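Local coordinates for protein O-methyltransferase (Burkholderia thailandensis, PDB 3MCZ) that probably transfers a methyl group from S-adenosylmethionine to a hydroxyl oxygen of its substrate, working as a dimer, at residues His78-Ala81 against Leu85-Lys88; Gln118-Asp123 against Asp149-Asp154; Leu163-Val168 against Leu194-Arg199; Glu268-Ala273 against Ala323-Asp328. All coordinates share one frame; numbering follows the deposited sequence. Where two conformers were deposited one is given.

The four contacts run in series along the chain and lead from the dimerisation domain into the catalytic one. Interaction 1 sits in the winged-helix part, its centre about 27 Å from that of interaction 2; both also touch the second subunit. Interactions 2 and 3 share helix 150-172, one near its start and one further on, with nearest atoms about 6 Å apart. Interaction 4 lies farthest from interaction 1, about 51 Å between centres. Interactions 3 and 4 pack helices around the mixed sheet of the Rossmann-like methyltransferase domain, their centres about 23 Å apart.

Interaction 1: His78-Ala81 against Leu85-Lys88; sequences HALA and LLTK
Leu80 O, near the end of helix 70-82, accepts from Leu85 N at 3.0 Å and, weakly, from Leu86 N, across the turn into the strand. Beside these bonds the leucines pack: Leu80 CD2 meets Leu85 CD1 at 3.9 Å, while Leu80 CB rests 3.7 Å from Leu86 CD1, the tip of a side chain that leaves the strand toward the helix. Ala81 comes close enough for its CA to make a CH...O contact of 3.3 Å with Leu86 O.

At the far end, Lys88 reaches back to His78. With CG anti to the backbone N (chi1 -167°) and every later torsion extended, its chain spans the gap and delivers NZ to the ring edge, where it donates to His78 NE2 at 3.0 Å, only 13° out of the ring plane. The bond would favour a neutral imidazole with NE2 unprotonated. NZ also donates to Asp293 O of the second subunit, and Val295 of that subunit packs on His78 and Ala81. Phe93 of strand 92-95 meets the His78 ring edge-to-face, and helices 35-46 and 49-52 cover Leu80 and Leu85. Helix 70-82 is joined through a short turn to the two-stranded antiparallel wing, 86-89 with 92-95, in the winged-helix manner of the dimerisation domain.

Interaction 2: Gln118-Asp123 against Asp149-Asp154; sequences QYLQWD and DTRARD
The Tyr119 ring and the Arg151 guanidinium stand almost perpendicular, their planes 88° apart. Arg151 NH2 lies at the edge of the tyrosine ring and near its plane, 2.7 Å from Tyr119 OH, to which it donates a weak bond with an N-H...O angle of only 120°. One face of the guanidinium has Leu120 CD2 above it, offset toward the rim. The stronger polar partner of Arg151 is Glu116, which forms a salt bridge with NE and probably does more than the tyrosine to fix the group. Tyr119 takes chi1 near 70°, placing CG between its own backbone N and carbonyl carbon and carrying the hydroxyl across to the arginine.

Next to the arginine, Leu120 points at the start of helix 150-172: its CD1 touches Ala152 CA at 3.7 Å and Ala152 CB at 3.9 Å. At Gln121, a water weakly accepts from NE2 and donates to Ala152 O. In 118-123, which holds a type I beta turn from Tyr119 to Trp122, Trp122 stacks on Trp122 of the second subunit. Asp149 OD1 takes the N-H of Ala152 at 3.0 Å from above the carboxylate plane, while Arg145 pairs with its other oxygen and also donates to Leu120 O. An aspartate just before a helix, accepting from the N-H three residues on, is a classical N-cap, here at the start of helix 150-172.

Interaction 3: Leu163-Val168 against Leu194-Arg199; sequences LSQPMV and LAQVLR
Gln196 meets both Gln165 and Val168 where 163-168 faces 194-199. In the polar contact, Gln165 NE2 donates to Gln196 OE1 at 3.1 Å with an N-H...O angle of 141°. Gln196 was modelled in two conformers and the bond belongs to the one given, in which its NE2 also faces another donor, Arg199 NH1; the amide orientation, and with it the bond, is therefore doubtful. The acceptor lies near the plane of the Gln165 amide, whereas the donor is tilted 19° from the carbonyl plane of Gln196; the two amide planes are 57° apart. Gln165 leaves its helix with CG anti to the backbone N and then bends at chi2, which swings the amide toward helix 192-200. Its NE2 also donates to Asp169 OD1, one turn further along the same helix, so the carboxylate helps to position this nitrogen.

The apolar part is a methyl group set against the base of a polar chain. Val168 points toward helix 192-200, and its CG1 lies 3.5 Å from both CB and CG of Gln196, the two side chains crossing at about a right angle. This valine is buried, and Thr192 and Tyr193 at the start of helix 192-200 also pack against it, extending the apolar surface beyond the two segments.

On the other side of helix 192-200, Leu194 and Leu198 pack on Val231, and Leu194 also reaches Val183. Helix 192-200, which follows strand 182-186, is consistent with the first helix of a Rossmann-like methyltransferase fold, and here helix 150-172 packs against its Thr192, Tyr193 and Gln196.

Interaction 4: Glu268-Ala273 against Ala323-Asp328; sequences EVIGHA and AGVVRD
Ile270 carries its CG2 anti to the backbone N, with CG1 beside that nitrogen (chi1 -69°) and CD1 extended from it (chi2 165°). The side chain thereby presents two methyl ends to helix 319-328. Val325 answers with CG1 anti to its own backbone N (chi1 179°), a setting that directs this methyl at the isoleucine, whereas Val326 offers CG2, the branch lying beside its backbone N.

Val325 CG1 fits between the branches of Ile270, 3.6 Å from CG2 and 3.9 Å from CD1, and it also approaches the branching carbon CB at 3.8 Å. The second valine closes on one branch alone, its CG2 standing 3.8 Å from Ile270 CG2. Ile270 CG2 is thus the methyl shared by both neighbours, and its side chain crosses each valine at about a right angle. No hydrogen bond joins the segments; the contact is wholly apolar, and all three residues are buried.

Both helices lie against the mixed seven-stranded sheet of the Rossmann-like methyltransferase domain, whose strand order 3-2-1-4-5-7-6 is that of class I S-adenosylmethionine-dependent enzymes. Helix 263-275 connects strand 251-255 with strand 281-288, and helix 319-328 precedes the antiparallel pair 332-338 and 341-347 at the sheet edge.

On the sheet side, Val326 rests on Ile285 and Val333, and Leu258 packs on Ile270 from a loop. Val269 and Ala273 of helix 263-275 both touch Leu254 of strand 251-255. Toward the surface, Asp328 makes a long, weak ion pair with Arg267 of helix 263-275.

Interaction 1: His78-Ala81 against Leu85-Lys88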
loop_
_atom_site.group_PDB
_atom_site.type_symbol
_atom_site.label_atom_id
_atom_site.label_comp_id
_atom_site.label_asym_id
_atom_site.label_seq_id
_atom_site.Cartn_x
_atom_site.Cartn_y
_atom_site.Cartn_z
ATOM N N HIS A 78 -1.571 9.183 17.612
ATOM C CA HIS A 78 -2.337 10.184 16.869
ATOM C C HIS A 78 -2.686 9.749 15.464
ATOM O O HIS A 78 -3.818 9.905 15.037
ATOM C CB HIS A 78 -1.622 11.553 16.914
ATOM C CG HIS A 78 -1.697 12.213 18.253
ATOM N ND1 HIS A 78 -0.578 12.570 18.973
ATOM C CD2 HIS A 78 -2.759 12.599 18.998
ATOM C CE1 HIS A 78 -0.948 13.135 20.110
ATOM N NE2 HIS A 78 -2.267 13.147 20.158
ATOM N N ALA A 79 -1.749 9.154 14.738
ATOM C CA ALA A 79 -2.045 8.662 13.405
ATOM C C ALA A 79 -3.070 7.515 13.415
ATOM O O ALA A 79 -3.955 7.455 12.534
ATOM C CB ALA A 79 -0.724 8.212 12.677
ATOM N N LEU A 80 -2.974 6.628 14.409
ATOM C CA LEU A 80 -3.959 5.551 14.575
ATOM C C LEU A 80 -5.357 6.077 14.923
ATOM O O LEU A 80 -6.366 5.575 14.411
ATOM C CB LEU A 80 -3.496 4.567 15.627
ATOM C CG LEU A 80 -2.259 3.749 15.240
ATOM C CD1 LEU A 80 -1.798 2.876 16.419
ATOM C CD2 LEU A 80 -2.575 2.850 13.973
ATOM N N ALA A 81 -5.416 7.122 15.735
ATOM C CA ALA A 81 -6.680 7.766 16.053
ATOM C C ALA A 81 -7.309 8.386 14.790
ATOM O O ALA A 81 -8.512 8.196 14.486
ATOM C CB ALA A 81 -6.471 8.813 17.140
ATOM N N LEU A 85 -8.890 3.998 14.283
ATOM C CA LEU A 85 -8.536 2.800 15.035
ATOM C C LEU A 85 -8.492 3.029 16.528
ATOM O O LEU A 85 -8.608 2.070 17.294
ATOM C CB LEU A 85 -7.209 2.233 14.534
ATOM C CG LEU A 85 -7.242 1.806 13.062
ATOM C CD1 LEU A 85 -5.879 1.219 12.569
ATOM C CD2 LEU A 85 -8.393 0.838 12.804
ATOM N N LEU A 86 -8.340 4.292 16.939
ATOM C CA LEU A 86 -8.344 4.680 18.332
ATOM C C LEU A 86 -9.192 5.920 18.525
ATOM O O LEU A 86 -9.451 6.661 17.576
ATOM C CB LEU A 86 -6.931 4.982 18.815
ATOM C CG LEU A 86 -5.918 3.834 18.807
ATOM C CD1 LEU A 86 -4.542 4.362 19.145
ATOM C CD2 LEU A 86 -6.344 2.752 19.774
ATOM N N THR A 87 -9.637 6.106 19.761
ATOM C CA THR A 87 -10.366 7.295 20.177
ATOM C C THR A 87 -9.504 7.967 21.221
ATOM O O THR A 87 -9.112 7.328 22.213
ATOM C CB THR A 87 -11.762 6.933 20.791
ATOM O OG1 THR A 87 -12.643 6.494 19.753
ATOM C CG2 THR A 87 -12.413 8.110 21.482
ATOM N N LYS A 88 -9.190 9.244 21.002
ATOM C CA LYS A 88 -8.457 10.027 22.000
ATOM C C LYS A 88 -9.455 10.715 22.933
ATOM O O LYS A 88 -10.251 11.532 22.472
ATOM C CB LYS A 88 -7.563 11.083 21.315
ATOM C CG LYS A 88 -6.531 11.720 22.250
ATOM C CD LYS A 88 -5.830 12.878 21.578
ATOM C CE LYS A 88 -4.853 13.555 22.510
ATOM N NZ LYS A 88 -4.193 14.687 21.798
HETATM O O HOH W 1 -11.088 7.596 16.035
#

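Interaction 2: Gln118-Asp123 against Asp149-Asp154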
loop_
_atom_site.group_PDB
_atom_site.type_symbol
_atom_site.label_atom_id
_atom_site.label_comp_id
_atom_site.label_asym_id
_atom_site.label_seq_id
_atom_site.Cartn_x
_atom_site.Cartn_y
_atom_site.Cartn_z
ATOM N N GLN A 118 -0.774 -11.066 4.844
ATOM C CA GLN A 118 -0.507 -9.923 3.968
ATOM C C GLN A 118 0.860 -9.275 4.254
ATOM O O GLN A 118 1.633 -9.042 3.339
ATOM C CB GLN A 118 -1.633 -8.918 4.046
ATOM C CG GLN A 118 -2.958 -9.418 3.431
ATOM C CD GLN A 118 -4.153 -8.582 3.837
ATOM O OE1 GLN A 118 -4.205 -8.049 4.954
ATOM N NE2 GLN A 118 -5.155 -8.513 2.960
ATOM N N TYR A 119 1.189 -8.983 5.498
ATOM C CA TYR A 119 2.499 -8.367 5.715
ATOM C C TYR A 119 3.669 -9.268 5.449
ATOM O O TYR A 119 4.740 -8.799 5.109
ATOM C CB TYR A 119 2.618 -7.634 7.036
ATOM C CG TYR A 119 2.651 -8.373 8.318
ATOM C CD1 TYR A 119 3.699 -9.214 8.650
ATOM C CD2 TYR A 119 1.679 -8.106 9.294
ATOM C CE1 TYR A 119 3.732 -9.828 9.882
ATOM C CE2 TYR A 119 1.707 -8.720 10.533
ATOM C CZ TYR A 119 2.729 -9.584 10.818
ATOM O OH TYR A 119 2.758 -10.206 12.058
ATOM N N LEU A 120 3.455 -10.576 5.521
ATOM C CA LEU A 120 4.527 -11.512 5.152
ATOM C C LEU A 120 4.878 -11.521 3.643
ATOM O O LEU A 120 5.899 -12.127 3.256
ATOM C CB LEU A 120 4.163 -12.935 5.634
ATOM C CG LEU A 120 4.225 -13.091 7.170
ATOM C CD1 LEU A 120 3.723 -14.482 7.624
ATOM C CD2 LEU A 120 5.679 -12.806 7.657
ATOM N N GLN A 121 4.062 -10.886 2.788
ATOM C CA GLN A 121 4.416 -10.796 1.355
ATOM C C GLN A 121 5.087 -9.466 0.977
ATOM O O GLN A 121 5.374 -9.227 -0.201
ATOM C CB GLN A 121 3.190 -11.026 0.439
ATOM C CG GLN A 121 2.213 -12.100 0.910
ATOM C CD GLN A 121 2.897 -13.396 1.334
ATOM O OE1 GLN A 121 3.835 -13.858 0.682
ATOM N NE2 GLN A 121 2.419 -13.993 2.435
ATOM N N TRP A 122 5.385 -8.624 1.974
ATOM C CA TRP A 122 5.892 -7.277 1.711
ATOM C C TRP A 122 7.137 -7.246 0.840
ATOM O O TRP A 122 7.275 -6.406 -0.058
ATOM C CB TRP A 122 6.231 -6.587 3.029
ATOM C CG TRP A 122 6.549 -5.114 2.923
ATOM C CD1 TRP A 122 7.782 -4.528 2.863
ATOM C CD2 TRP A 122 5.602 -4.047 2.945
ATOM N NE1 TRP A 122 7.652 -3.167 2.822
ATOM C CE2 TRP A 122 6.332 -2.838 2.873
ATOM C CE3 TRP A 122 4.218 -3.991 3.054
ATOM C CZ2 TRP A 122 5.717 -1.598 2.891
ATOM C CZ3 TRP A 122 3.598 -2.733 3.041
ATOM C CH2 TRP A 122 4.350 -1.568 2.973
ATOM N N ASP A 123 8.073 -8.122 1.152
ATOM C CA ASP A 123 9.329 -8.176 0.416
ATOM C C ASP A 123 9.230 -8.860 -0.951
ATOM O O ASP A 123 10.164 -8.783 -1.750
ATOM C CB ASP A 123 10.420 -8.878 1.256
ATOM C CG ASP A 123 10.669 -8.199 2.592
ATOM O OD1 ASP A 123 10.338 -6.988 2.712
ATOM O OD2 ASP A 123 11.231 -8.867 3.509
ATOM N N ASP A 149 8.440 -22.365 6.465
ATOM C CA ASP A 149 7.881 -21.148 7.083
ATOM C C ASP A 149 6.479 -21.509 7.596
ATOM O O ASP A 149 5.448 -21.275 6.916
ATOM C CB ASP A 149 7.874 -19.969 6.097
ATOM C CG ASP A 149 7.606 -18.637 6.757
ATOM O OD1 ASP A 149 7.102 -18.582 7.903
ATOM O OD2 ASP A 149 7.906 -17.607 6.116
ATOM N N THR A 150 6.468 -22.146 8.765
ATOM C CA THR A 150 5.219 -22.573 9.417
ATOM C C THR A 150 4.309 -21.386 9.693
ATOM O O THR A 150 3.094 -21.488 9.523
ATOM C CB THR A 150 5.486 -23.328 10.730
ATOM O OG1 THR A 150 6.301 -24.466 10.440
ATOM C CG2 THR A 150 4.173 -23.822 11.364
ATOM N N ARG A 151 4.906 -20.268 10.086
ATOM C CA ARG A 151 4.184 -19.031 10.333
ATOM C C ARG A 151 3.412 -18.593 9.080
ATOM O O ARG A 151 2.220 -18.286 9.154
ATOM C CB ARG A 151 5.159 -17.915 10.773
ATOM C CG ARG A 151 4.515 -16.620 11.199
ATOM C CD ARG A 151 5.517 -15.449 11.284
ATOM N NE ARG A 151 4.856 -14.190 11.654
ATOM C CZ ARG A 151 5.485 -13.099 12.104
ATOM N NH1 ARG A 151 6.817 -13.082 12.218
ATOM N NH2 ARG A 151 4.779 -12.010 12.438
ATOM N N ALA A 152 4.087 -18.562 7.933
ATOM C CA ALA A 152 3.452 -18.096 6.709
ATOM C C ALA A 152 2.420 -19.123 6.196
ATOM O O ALA A 152 1.380 -18.731 5.652
ATOM C CB ALA A 152 4.512 -17.773 5.637
ATOM N N ARG A 153 2.721 -20.412 6.352
ATOM C CA ARG A 153 1.786 -21.474 5.964
ATOM C C ARG A 153 0.502 -21.373 6.791
ATOM O O ARG A 153 -0.601 -21.382 6.243
ATOM C CB ARG A 153 2.408 -22.869 6.155
ATOM C CG ARG A 153 1.478 -24.022 5.768
ATOM C CD ARG A 153 1.932 -25.337 6.392
ATOM N NE ARG A 153 1.645 -25.397 7.826
ATOM C CZ ARG A 153 1.924 -26.447 8.594
ATOM N NH1 ARG A 153 2.510 -27.514 8.064
ATOM N NH2 ARG A 153 1.631 -26.421 9.887
ATOM N N ASP A 154 0.651 -21.258 8.107
ATOM C CA ASP A 154 -0.496 -21.191 9.019
ATOM C C ASP A 154 -1.320 -19.888 8.872
ATOM O O ASP A 154 -2.558 -19.921 8.922
ATOM C CB ASP A 154 -0.036 -21.365 10.461
ATOM C CG ASP A 154 0.484 -22.764 10.752
ATOM O OD1 ASP A 154 0.405 -23.667 9.873
ATOM O OD2 ASP A 154 0.977 -22.955 11.885
HETATM O O HOH W 2 1.594 -16.349 4.269
#

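Interaction 3: Leu163-Val168 against Leu194-Arg199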
loop_
_atom_site.group_PDB
_atom_site.type_symbol
_atom_site.label_atom_id
_atom_site.label_comp_id
_atom_site.label_asym_id
_atom_site.label_seq_id
_atom_site.Cartn_x
_atom_site.Cartn_y
_atom_site.Cartn_z
ATOM N N LEU A 163 -11.549 -15.806 5.116
ATOM C CA LEU A 163 -11.969 -15.108 3.902
ATOM C C LEU A 163 -12.969 -15.930 3.075
ATOM O O LEU A 163 -13.795 -15.360 2.364
ATOM C CB LEU A 163 -10.743 -14.684 3.055
ATOM C CG LEU A 163 -9.888 -13.543 3.643
ATOM C CD1 LEU A 163 -8.583 -13.362 2.871
ATOM C CD2 LEU A 163 -10.665 -12.211 3.690
ATOM N N SER A 164 -12.915 -17.258 3.198
ATOM C CA SER A 164 -13.786 -18.128 2.440
ATOM C C SER A 164 -15.191 -18.308 3.026
ATOM O O SER A 164 -16.055 -18.833 2.339
ATOM C CB SER A 164 -13.122 -19.493 2.252
ATOM O OG SER A 164 -11.941 -19.304 1.486
ATOM N N GLN A 165 -15.435 -17.867 4.259
ATOM C CA GLN A 165 -16.708 -18.205 4.942
ATOM C C GLN A 165 -17.994 -17.844 4.194
ATOM O O GLN A 165 -18.971 -18.607 4.235
ATOM C CB GLN A 165 -16.784 -17.612 6.356
ATOM C CG GLN A 165 -17.908 -18.185 7.220
ATOM C CD GLN A 165 -17.781 -19.684 7.430
ATOM O OE1 GLN A 165 -16.686 -20.185 7.701
ATOM N NE2 GLN A 165 -18.890 -20.412 7.286
ATOM N N PRO A 166 -18.037 -16.667 3.563
ATOM C CA PRO A 166 -19.292 -16.350 2.852
ATOM C C PRO A 166 -19.627 -17.372 1.803
ATOM O O PRO A 166 -20.767 -17.753 1.688
ATOM C CB PRO A 166 -19.009 -14.999 2.202
ATOM C CG PRO A 166 -17.955 -14.370 3.076
ATOM C CD PRO A 166 -17.120 -15.513 3.618
HETATM N N MSE A 167 -18.626 -17.836 1.055
HETATM C CA MSE A 167 -18.907 -18.802 0.017
HETATM C C MSE A 167 -19.151 -20.187 0.565
HETATM O O MSE A 167 -19.932 -20.913 0.002
HETATM C CB MSE A 167 -17.827 -18.834 -1.021
HETATM C CG MSE A 167 -18.044 -17.749 -1.981
HETATM SE SE MSE A 167 -16.383 -17.272 -2.627
HETATM C CE MSE A 167 -15.321 -17.479 -1.001
ATOM N N VAL A 168 -18.505 -20.528 1.684
ATOM C CA VAL A 168 -18.767 -21.805 2.382
ATOM C C VAL A 168 -20.249 -21.978 2.703
ATOM O O VAL A 168 -20.834 -23.038 2.479
ATOM C CB VAL A 168 -17.948 -21.930 3.681
ATOM C CG1 VAL A 168 -18.358 -23.168 4.406
ATOM C CG2 VAL A 168 -16.414 -21.953 3.352
ATOM N N LEU A 194 -15.881 -28.702 2.851
ATOM C CA LEU A 194 -16.345 -30.073 3.064
ATOM C C LEU A 194 -16.948 -30.266 4.442
ATOM O O LEU A 194 -18.009 -30.867 4.573
ATOM C CB LEU A 194 -15.209 -31.052 2.859
ATOM C CG LEU A 194 -15.635 -32.512 3.017
ATOM C CD1 LEU A 194 -16.662 -32.879 1.927
ATOM C CD2 LEU A 194 -14.452 -33.416 2.949
ATOM N N ALA A 195 -16.269 -29.744 5.469
ATOM C CA ALA A 195 -16.719 -29.887 6.828
ATOM C C ALA A 195 -18.100 -29.263 7.017
ATOM O O ALA A 195 -18.972 -29.860 7.653
ATOM C CB ALA A 195 -15.691 -29.262 7.806
ATOM N N GLN A 196 -18.314 -28.065 6.472
ATOM C CA GLN A 196 -19.580 -27.381 6.665
ATOM C C GLN A 196 -20.691 -28.090 5.897
ATOM O O GLN A 196 -21.829 -28.131 6.352
ATOM C CB GLN A 196 -19.480 -25.915 6.246
ATOM C CG GLN A 196 -18.850 -25.031 7.297
ATOM C CD GLN A 196 -19.885 -24.330 8.148
ATOM O OE1 GLN A 196 -20.120 -23.130 7.993
ATOM N NE2 GLN A 196 -20.522 -25.072 9.040
ATOM N N VAL A 197 -20.348 -28.633 4.738
ATOM C CA VAL A 197 -21.277 -29.412 3.920
ATOM C C VAL A 197 -21.688 -30.671 4.719
ATOM O O VAL A 197 -22.860 -30.947 4.848
ATOM C CB VAL A 197 -20.647 -29.825 2.559
ATOM C CG1 VAL A 197 -21.528 -30.864 1.841
ATOM C CG2 VAL A 197 -20.444 -28.570 1.619
ATOM N N LEU A 198 -20.724 -31.401 5.285
ATOM C CA LEU A 198 -21.056 -32.614 6.055
ATOM C C LEU A 198 -21.898 -32.302 7.303
ATOM O O LEU A 198 -22.790 -33.067 7.640
ATOM C CB LEU A 198 -19.797 -33.416 6.402
ATOM C CG LEU A 198 -19.367 -34.513 5.397
ATOM C CD1 LEU A 198 -19.511 -34.041 3.947
ATOM C CD2 LEU A 198 -17.946 -35.038 5.682
ATOM N N ARG A 199 -21.662 -31.172 7.957
ATOM C CA ARG A 199 -22.391 -30.823 9.182
ATOM C C ARG A 199 -23.869 -30.704 8.918
ATOM O O ARG A 199 -24.698 -31.166 9.701
ATOM C CB ARG A 199 -21.918 -29.481 9.735
ATOM C CG ARG A 199 -20.598 -29.556 10.509
ATOM C CD ARG A 199 -20.732 -28.998 11.930
ATOM N NE ARG A 199 -20.186 -27.640 12.040
ATOM C CZ ARG A 199 -20.881 -26.509 11.882
ATOM N NH1 ARG A 199 -20.248 -25.345 12.011
ATOM N NH2 ARG A 199 -22.196 -26.521 11.614
#

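Interaction 4: Glu268-Ala273 against Ala323-Asp328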
loop_
_atom_site.group_PDB
_atom_site.type_symbol
_atom_site.label_atom_id
_atom_site.label_comp_id
_atom_site.label_asym_id
_atom_site.label_seq_id
_atom_site.Cartn_x
_atom_site.Cartn_y
_atom_site.Cartn_z
ATOM N N GLU A 268 -6.457 -30.413 -17.663
ATOM C CA GLU A 268 -6.293 -31.785 -17.219
ATOM C C GLU A 268 -6.938 -32.079 -15.873
ATOM O O GLU A 268 -7.518 -33.152 -15.703
ATOM C CB GLU A 268 -4.811 -32.149 -17.165
ATOM C CG GLU A 268 -4.239 -32.253 -18.574
ATOM C CD GLU A 268 -2.729 -32.275 -18.624
ATOM O OE1 GLU A 268 -2.058 -31.847 -17.650
ATOM O OE2 GLU A 268 -2.219 -32.687 -19.690
ATOM N N VAL A 269 -6.837 -31.139 -14.938
ATOM C CA VAL A 269 -7.408 -31.292 -13.594
ATOM C C VAL A 269 -8.925 -31.339 -13.672
ATOM O O VAL A 269 -9.547 -32.124 -12.995
ATOM C CB VAL A 269 -6.989 -30.162 -12.684
ATOM C CG1 VAL A 269 -7.819 -30.156 -11.350
ATOM C CG2 VAL A 269 -5.485 -30.303 -12.376
ATOM N N ILE A 270 -9.500 -30.474 -14.488
ATOM C CA ILE A 270 -10.951 -30.418 -14.666
ATOM C C ILE A 270 -11.432 -31.735 -15.257
ATOM O O ILE A 270 -12.405 -32.311 -14.785
ATOM C CB ILE A 270 -11.373 -29.236 -15.545
ATOM C CG1 ILE A 270 -11.120 -27.923 -14.817
ATOM C CG2 ILE A 270 -12.858 -29.339 -15.909
ATOM C CD1 ILE A 270 -11.159 -26.704 -15.719
ATOM N N GLY A 271 -10.745 -32.235 -16.284
ATOM C CA GLY A 271 -11.087 -33.533 -16.833
ATOM C C GLY A 271 -11.046 -34.708 -15.861
ATOM O O GLY A 271 -11.944 -35.553 -15.843
ATOM N N HIS A 272 -9.989 -34.768 -15.066
ATOM C CA HIS A 272 -9.844 -35.822 -14.084
ATOM C C HIS A 272 -10.965 -35.713 -13.045
ATOM O O HIS A 272 -11.547 -36.729 -12.635
ATOM C CB HIS A 272 -8.512 -35.687 -13.370
ATOM C CG HIS A 272 -7.322 -35.933 -14.246
ATOM N ND1 HIS A 272 -6.089 -35.373 -13.992
ATOM C CD2 HIS A 272 -7.180 -36.667 -15.368
ATOM C CE1 HIS A 272 -5.235 -35.750 -14.928
ATOM N NE2 HIS A 272 -5.879 -36.520 -15.785
ATOM N N ALA A 273 -11.232 -34.489 -12.618
ATOM C CA ALA A 273 -12.266 -34.216 -11.628
ATOM C C ALA A 273 -13.615 -34.677 -12.127
ATOM O O ALA A 273 -14.373 -35.341 -11.401
ATOM C CB ALA A 273 -12.332 -32.723 -11.281
ATOM N N ALA A 323 -15.902 -22.942 -17.877
ATOM C CA ALA A 323 -17.177 -23.540 -18.161
ATOM C C ALA A 323 -17.139 -24.377 -19.427
ATOM O O ALA A 323 -17.732 -25.471 -19.464
ATOM C CB ALA A 323 -18.297 -22.465 -18.220
ATOM N N GLY A 324 -16.434 -23.908 -20.463
ATOM C CA GLY A 324 -16.297 -24.671 -21.713
ATOM C C GLY A 324 -15.545 -25.974 -21.502
ATOM O O GLY A 324 -15.916 -26.995 -22.082
ATOM N N VAL A 325 -14.531 -25.965 -20.631
ATOM C CA VAL A 325 -13.802 -27.204 -20.326
ATOM C C VAL A 325 -14.706 -28.256 -19.651
ATOM O O VAL A 325 -14.706 -29.443 -20.003
ATOM C CB VAL A 325 -12.556 -26.956 -19.479
ATOM C CG1 VAL A 325 -11.880 -28.299 -19.194
ATOM C CG2 VAL A 325 -11.583 -25.989 -20.201
ATOM N N VAL A 326 -15.545 -27.800 -18.730
ATOM C CA VAL A 326 -16.512 -28.682 -18.074
ATOM C C VAL A 326 -17.499 -29.281 -19.091
ATOM O O VAL A 326 -17.775 -30.499 -19.056
ATOM C CB VAL A 326 -17.236 -27.925 -16.912
ATOM C CG1 VAL A 326 -18.306 -28.806 -16.231
ATOM C CG2 VAL A 326 -16.209 -27.448 -15.880
ATOM N N ARG A 327 -18.004 -28.446 -20.000
ATOM C CA ARG A 327 -18.845 -28.948 -21.101
ATOM C C ARG A 327 -18.110 -29.954 -21.979
ATOM O O ARG A 327 -18.655 -31.002 -22.283
ATOM C CB ARG A 327 -19.370 -27.817 -21.986
ATOM C CG ARG A 327 -20.366 -26.992 -21.305
ATOM C CD ARG A 327 -21.138 -26.076 -22.275
ATOM N NE ARG A 327 -21.775 -25.047 -21.454
ATOM C CZ ARG A 327 -21.243 -23.869 -21.154
ATOM N NH1 ARG A 327 -20.094 -23.471 -21.691
ATOM N NH2 ARG A 327 -21.910 -23.065 -20.340
ATOM N N ASP A 328 -16.852 -29.659 -22.312
ATOM C CA ASP A 328 -16.023 -30.568 -23.115
ATOM C C ASP A 328 -15.896 -31.920 -22.424
ATOM O O ASP A 328 -15.764 -32.924 -23.103
ATOM C CB ASP A 328 -14.607 -30.016 -23.402
ATOM C CG ASP A 328 -14.591 -28.836 -24.379
ATOM O OD1 ASP A 328 -15.598 -28.570 -25.074
ATOM O OD2 ASP A 328 -13.556 -28.131 -24.412
#